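Local coordinates for sortase family protein (Streptococcus agalactiae, PDB 4D7W) that probably acts as a class C cysteine transpeptidase (sortase C1) that takes part in assembling type 2b pili on the surface of group B Streptococcus, at residues A4-Q9 and N62-I66; M39-M43 and L93-S97. All blocks are in the same frame, centred on the assembly; numbering follows the deposited sequence.

Interaction 1: A4-Q9 and N62-I66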
loop_
_atom_site.group_PDB
_atom_site.type_symbol
_atom_site.label_atom_id
_atom_site.label_comp_id
_atom_site.label_asym_id
_atom_site.label_seq_id
_atom_site.Cartn_x
_atom_site.Cartn_y
_atom_site.Cartn_z
ATOM N N ALA A 4 -5.578 -7.479 -14.415
ATOM C CA ALA A 4 -6.258 -6.998 -13.220
ATOM C C ALA A 4 -6.306 -5.474 -13.254
ATOM O O ALA A 4 -7.324 -4.839 -12.913
ATOM C CB ALA A 4 -5.553 -7.497 -11.964
ATOM N N ILE A 5 -5.206 -4.879 -13.686
ATOM C CA ILE A 5 -5.137 -3.426 -13.696
ATOM C C ILE A 5 -6.042 -2.876 -14.791
ATOM O O ILE A 5 -6.791 -1.926 -14.562
ATOM C CB ILE A 5 -3.698 -2.925 -13.878
ATOM C CG1 ILE A 5 -2.855 -3.332 -12.660
ATOM C CG2 ILE A 5 -3.684 -1.415 -14.064
ATOM C CD1 ILE A 5 -1.411 -2.892 -12.724
ATOM N N MET A 6 -5.991 -3.484 -15.971
ATOM C CA MET A 6 -6.863 -3.070 -17.071
ATOM C C MET A 6 -8.336 -3.138 -16.681
ATOM O O MET A 6 -9.087 -2.194 -16.921
ATOM C CB MET A 6 -6.618 -3.932 -18.311
ATOM C CG MET A 6 -5.276 -3.679 -18.984
ATOM S SD MET A 6 -5.119 -4.473 -20.603
ATOM C CE MET A 6 -5.166 -6.214 -20.157
ATOM N N ASP A 7 -8.741 -4.257 -16.080
ATOM C CA ASP A 7 -10.120 -4.449 -15.623
ATOM C C ASP A 7 -10.529 -3.407 -14.583
ATOM O O ASP A 7 -11.658 -2.922 -14.577
ATOM C CB ASP A 7 -10.305 -5.850 -15.031
ATOM C CG ASP A 7 -10.215 -6.949 -16.078
ATOM O OD1 ASP A 7 -10.448 -6.665 -17.274
ATOM O OD2 ASP A 7 -9.913 -8.103 -15.697
ATOM N N TYR A 8 -9.610 -3.095 -13.684
ATOM C CA TYR A 8 -9.860 -2.094 -12.662
ATOM C C TYR A 8 -10.044 -0.717 -13.283
ATOM O O TYR A 8 -10.990 0.005 -12.954
ATOM C CB TYR A 8 -8.716 -2.062 -11.661
ATOM C CG TYR A 8 -8.844 -0.958 -10.631
ATOM C CD1 TYR A 8 -9.503 -1.170 -9.428
ATOM C CD2 TYR A 8 -8.286 0.300 -10.869
ATOM C CE1 TYR A 8 -9.609 -0.159 -8.487
ATOM C CE2 TYR A 8 -8.382 1.315 -9.935
ATOM C CZ TYR A 8 -9.047 1.090 -8.753
ATOM O OH TYR A 8 -9.145 2.121 -7.839
ATOM N N GLN A 9 -9.128 -0.359 -14.176
ATOM C CA GLN A 9 -9.205 0.921 -14.877
ATOM C C GLN A 9 -10.525 1.053 -15.623
ATOM O O GLN A 9 -11.208 2.073 -15.515
ATOM C CB GLN A 9 -8.044 1.076 -15.859
ATOM C CG GLN A 9 -6.688 1.258 -15.207
ATOM C CD GLN A 9 -5.560 1.311 -16.227
ATOM O OE1 GLN A 9 -5.712 0.870 -17.364
ATOM N NE2 GLN A 9 -4.419 1.850 -15.818
ATOM N N ASN A 62 -9.283 -5.536 -5.085
ATOM C CA ASN A 62 -8.308 -4.698 -5.792
ATOM C C ASN A 62 -8.584 -3.221 -5.501
ATOM O O ASN A 62 -9.666 -2.730 -5.798
ATOM C CB ASN A 62 -8.371 -4.991 -7.297
ATOM C CG ASN A 62 -7.311 -4.240 -8.105
ATOM O OD1 ASN A 62 -6.591 -3.365 -7.591
ATOM N ND2 ASN A 62 -7.225 -4.572 -9.385
ATOM N N MET A 63 -7.609 -2.539 -4.895
ATOM C CA MET A 63 -7.755 -1.149 -4.434
ATOM C C MET A 63 -7.234 -0.135 -5.430
ATOM O O MET A 63 -7.410 1.078 -5.245
ATOM C CB MET A 63 -6.968 -0.905 -3.142
ATOM C CG MET A 63 -7.551 -1.341 -1.852
ATOM S SD MET A 63 -6.252 -1.030 -0.619
ATOM C CE MET A 63 -7.021 -1.846 0.766
ATOM N N GLY A 64 -6.517 -0.623 -6.434
ATOM C CA GLY A 64 -5.746 0.242 -7.308
ATOM C C GLY A 64 -4.406 -0.407 -7.625
ATOM O O GLY A 64 -4.283 -1.617 -7.578
ATOM N N TYR A 65 -3.403 0.392 -7.964
ATOM C CA TYR A 65 -2.136 -0.167 -8.379
ATOM C C TYR A 65 -0.993 0.770 -8.056
ATOM O O TYR A 65 -1.170 1.990 -7.973
ATOM C CB TYR A 65 -2.148 -0.502 -9.876
ATOM C CG TYR A 65 -2.396 0.656 -10.820
ATOM C CD1 TYR A 65 -3.694 1.052 -11.158
ATOM C CD2 TYR A 65 -1.331 1.332 -11.412
ATOM C CE1 TYR A 65 -3.916 2.105 -12.044
ATOM C CE2 TYR A 65 -1.545 2.393 -12.296
ATOM C CZ TYR A 65 -2.836 2.771 -12.609
ATOM O OH TYR A 65 -3.042 3.827 -13.483
ATOM N N ILE A 66 0.182 0.179 -7.874
ATOM C CA ILE A 66 1.376 0.926 -7.521
ATOM C C ILE A 66 2.348 0.940 -8.697
ATOM O O ILE A 66 2.448 -0.032 -9.445
ATOM C CB ILE A 66 2.067 0.335 -6.281
ATOM C CG1 ILE A 66 3.268 1.190 -5.874
ATOM C CG2 ILE A 66 2.472 -1.115 -6.535
ATOM C CD1 ILE A 66 3.985 0.660 -4.644
HETATM O O HOH W 1 -10.090 1.679 -5.388
HETATM O O HOH W 2 -5.521 4.361 -13.963
#

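Interaction 2: M39-M43 and L93-S97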
loop_
_atom_site.group_PDB
_atom_site.type_symbol
_atom_site.label_atom_id
_atom_site.label_comp_id
_atom_site.label_asym_id
_atom_site.label_seq_id
_atom_site.Cartn_x
_atom_site.Cartn_y
_atom_site.Cartn_z
ATOM N N MET A 39 -1.644 2.127 14.908
ATOM C CA MET A 39 -1.808 0.963 14.048
ATOM C C MET A 39 -2.782 -0.010 14.672
ATOM O O MET A 39 -2.776 -0.223 15.885
ATOM C CB MET A 39 -0.470 0.270 13.804
ATOM C CG MET A 39 0.487 1.110 12.995
ATOM S SD MET A 39 -0.109 1.341 11.313
ATOM C CE MET A 39 1.314 2.065 10.514
ATOM N N LYS A 40 -3.619 -0.610 13.843
ATOM C CA LYS A 40 -4.630 -1.518 14.343
ATOM C C LYS A 40 -4.160 -2.959 14.218
ATOM O O LYS A 40 -4.729 -3.735 13.460
ATOM C CB LYS A 40 -5.949 -1.296 13.599
ATOM C CG LYS A 40 -6.483 0.137 13.749
ATOM C CD LYS A 40 -7.947 0.267 13.365
ATOM C CE LYS A 40 -8.857 -0.312 14.428
ATOM N NZ LYS A 40 -8.830 0.457 15.699
ATOM N N TRP A 41 -3.115 -3.303 14.965
ATOM C CA TRP A 41 -2.616 -4.675 15.034
ATOM C C TRP A 41 -3.689 -5.661 15.528
ATOM O O TRP A 41 -3.723 -6.812 15.101
ATOM C CB TRP A 41 -1.384 -4.760 15.954
ATOM C CG TRP A 41 -0.303 -3.742 15.669
ATOM C CD1 TRP A 41 0.077 -2.699 16.469
ATOM C CD2 TRP A 41 0.528 -3.672 14.503
ATOM N NE1 TRP A 41 1.088 -1.983 15.872
ATOM C CE2 TRP A 41 1.385 -2.560 14.666
ATOM C CE3 TRP A 41 0.624 -4.432 13.335
ATOM C CZ2 TRP A 41 2.321 -2.193 13.702
ATOM C CZ3 TRP A 41 1.559 -4.071 12.385
ATOM C CH2 TRP A 41 2.395 -2.958 12.572
ATOM N N HIS A 42 -4.561 -5.206 16.426
ATOM C CA HIS A 42 -5.551 -6.089 17.046
ATOM C C HIS A 42 -6.934 -5.954 16.415
ATOM O O HIS A 42 -7.939 -5.886 17.125
ATOM C CB HIS A 42 -5.657 -5.807 18.548
ATOM C CG HIS A 42 -4.379 -6.015 19.296
ATOM N ND1 HIS A 42 -4.215 -5.629 20.609
ATOM C CD2 HIS A 42 -3.203 -6.573 18.919
ATOM C CE1 HIS A 42 -2.993 -5.937 21.008
ATOM N NE2 HIS A 42 -2.359 -6.510 20.001
ATOM N N MET A 43 -6.979 -5.940 15.088
ATOM C CA MET A 43 -8.208 -5.680 14.344
ATOM C C MET A 43 -9.328 -6.686 14.632
ATOM O O MET A 43 -9.132 -7.895 14.521
ATOM C CB MET A 43 -7.885 -5.657 12.853
ATOM C CG MET A 43 -9.043 -5.356 11.945
ATOM S SD MET A 43 -8.473 -4.831 10.319
ATOM C CE MET A 43 -8.639 -3.068 10.467
ATOM N N LEU A 93 -1.141 -4.068 4.286
ATOM C CA LEU A 93 -1.225 -4.550 5.675
ATOM C C LEU A 93 -2.510 -4.049 6.345
ATOM O O LEU A 93 -2.709 -2.844 6.504
ATOM C CB LEU A 93 -0.004 -4.106 6.488
ATOM C CG LEU A 93 0.252 -4.850 7.801
ATOM C CD1 LEU A 93 0.445 -6.327 7.551
ATOM C CD2 LEU A 93 1.472 -4.296 8.535
ATOM N N GLU A 94 -3.359 -4.982 6.766
ATOM C CA GLU A 94 -4.772 -4.679 7.005
ATOM C C GLU A 94 -4.991 -3.665 8.136
ATOM O O GLU A 94 -5.973 -2.913 8.125
ATOM C CB GLU A 94 -5.542 -5.979 7.300
ATOM C CG GLU A 94 -5.267 -6.543 8.679
ATOM C CD GLU A 94 -6.245 -7.652 9.080
ATOM O OE1 GLU A 94 -7.076 -8.047 8.231
ATOM O OE2 GLU A 94 -6.181 -8.119 10.247
ATOM N N GLY A 95 -4.081 -3.633 9.101
ATOM C CA GLY A 95 -4.216 -2.694 10.204
ATOM C C GLY A 95 -3.578 -1.331 9.989
ATOM O O GLY A 95 -3.550 -0.511 10.913
ATOM N N SER A 96 -3.060 -1.076 8.785
ATOM C CA SER A 96 -2.412 0.206 8.504
ATOM C C SER A 96 -3.362 1.138 7.772
ATOM O O SER A 96 -4.443 0.735 7.364
ATOM C CB SER A 96 -1.111 0.009 7.700
ATOM O OG SER A 96 -1.325 -0.526 6.399
ATOM N N SER A 97 -2.979 2.406 7.633
ATOM C CA SER A 97 -3.841 3.366 6.968
ATOM C C SER A 97 -4.029 2.997 5.487
ATOM O O SER A 97 -3.116 2.459 4.861
ATOM C CB SER A 97 -3.263 4.786 7.087
ATOM O OG SER A 97 -2.864 5.078 8.420
#

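Interaction 1: A4-Q9 and N62-I66
The N-terminal helix 3-13 lies across strand 62-68, an inner strand of the sortase beta-barrel that is paired with strands 73-79 and 132-137. The axes of the segments 4-9 and 62-66 pass 8.9 Å apart at 117°, and the two segments bury 357 Å² between them. At the start of the strand, Asn-62 points its side chain at the helix and fills the space beside Ala-4 and the base of Tyr-8. Met-63 turns the other way, onto Leu-55 and Pro-99, and meets the helix through its carbonyl: one water accepts a hydrogen bond from Tyr-8 OH (2.7 Å) and donates one to Met-63 O (2.8 Å). Tyr-8 OH also bonds to the backbone N of Leu-138, so the hydroxyl of this buried ring has two hydrogen-bond partners. Gly-64 brings its backbone against the ring in a CH-pi contact, Gly-64 CA lying 4.0 Å from the centroid of the Tyr-8 ring. Its phi/psi of 140/-155° suit glycine, since a CB would be jammed against the carbonyl O of Met-63. Tyr-65 swings back toward the helix with chi1 p, which sets its ring face against Ile-5: Ile-5 CG2 sits over the face, 4.0 Å from the ring centroid, and Ile-5 CD1 touches Tyr-65 CB at 3.8 Å. At the edge of the contact a second water joins Tyr-65 OH at 2.6 Å and, by a weak hydrogen bond, Gln-9 NE2 at 3.3 Å.

Interaction 2: M39-M43 and L93-S97
Met-43 lays its thioether along Glu-94, Met-43 SD 3.8 Å from Glu-94 CD and Met-43 CE 3.6 Å from Glu-94 O. Glu-94 belongs to a type I beta turn, Leu-93 to Ser-96, in the loop leaving barrel strand 90-92; the loop joining helices 34-37 and 45-52 curls over this turn. Beyond the contact, Glu-94 is salt-bridged to Arg-48 and Lys-40 to Glu-47. The backbones come closest at Gly-95: Lys-40 N donates to Gly-95 O (2.9 Å, 167°), and Gly-95 CA makes a CA-H...O contact of 3.5 Å to Lys-40 O. Any CB on Gly-95 would clash, 2.3 Å from Lys-40 O. Met-39 SD rests 3.8 Å from Ser-96 CA, and Trp-41 CZ3 meets Leu-93 CD2 at 3.9 Å. The turn is closed by Ser-96 N to Leu-93 O (2.9 Å), reinforced by Ser-96 OG to the same Leu-93 O (2.7 Å).

Overall arrangement
From the N terminus the chain runs through 4-9, then 39-43, then 62-66 and finally 93-97, so the two contacts cross: interaction 2 opens before interaction 1 has closed. Interaction 1 spans 52 intervening residues, helical or loop with no strand, and returns the first helix to the first strand of the barrel. Interaction 2 bridges 49 residues, including strands 62-68 and 73-79, and fastens the loop between helices 34-37 and 45-52 to the loop after strand 90-92. The contacts lie on opposite sides of the chain's centre, their own centres 22 Å apart, so the N-terminal helical region is tied to the barrel at two separate places.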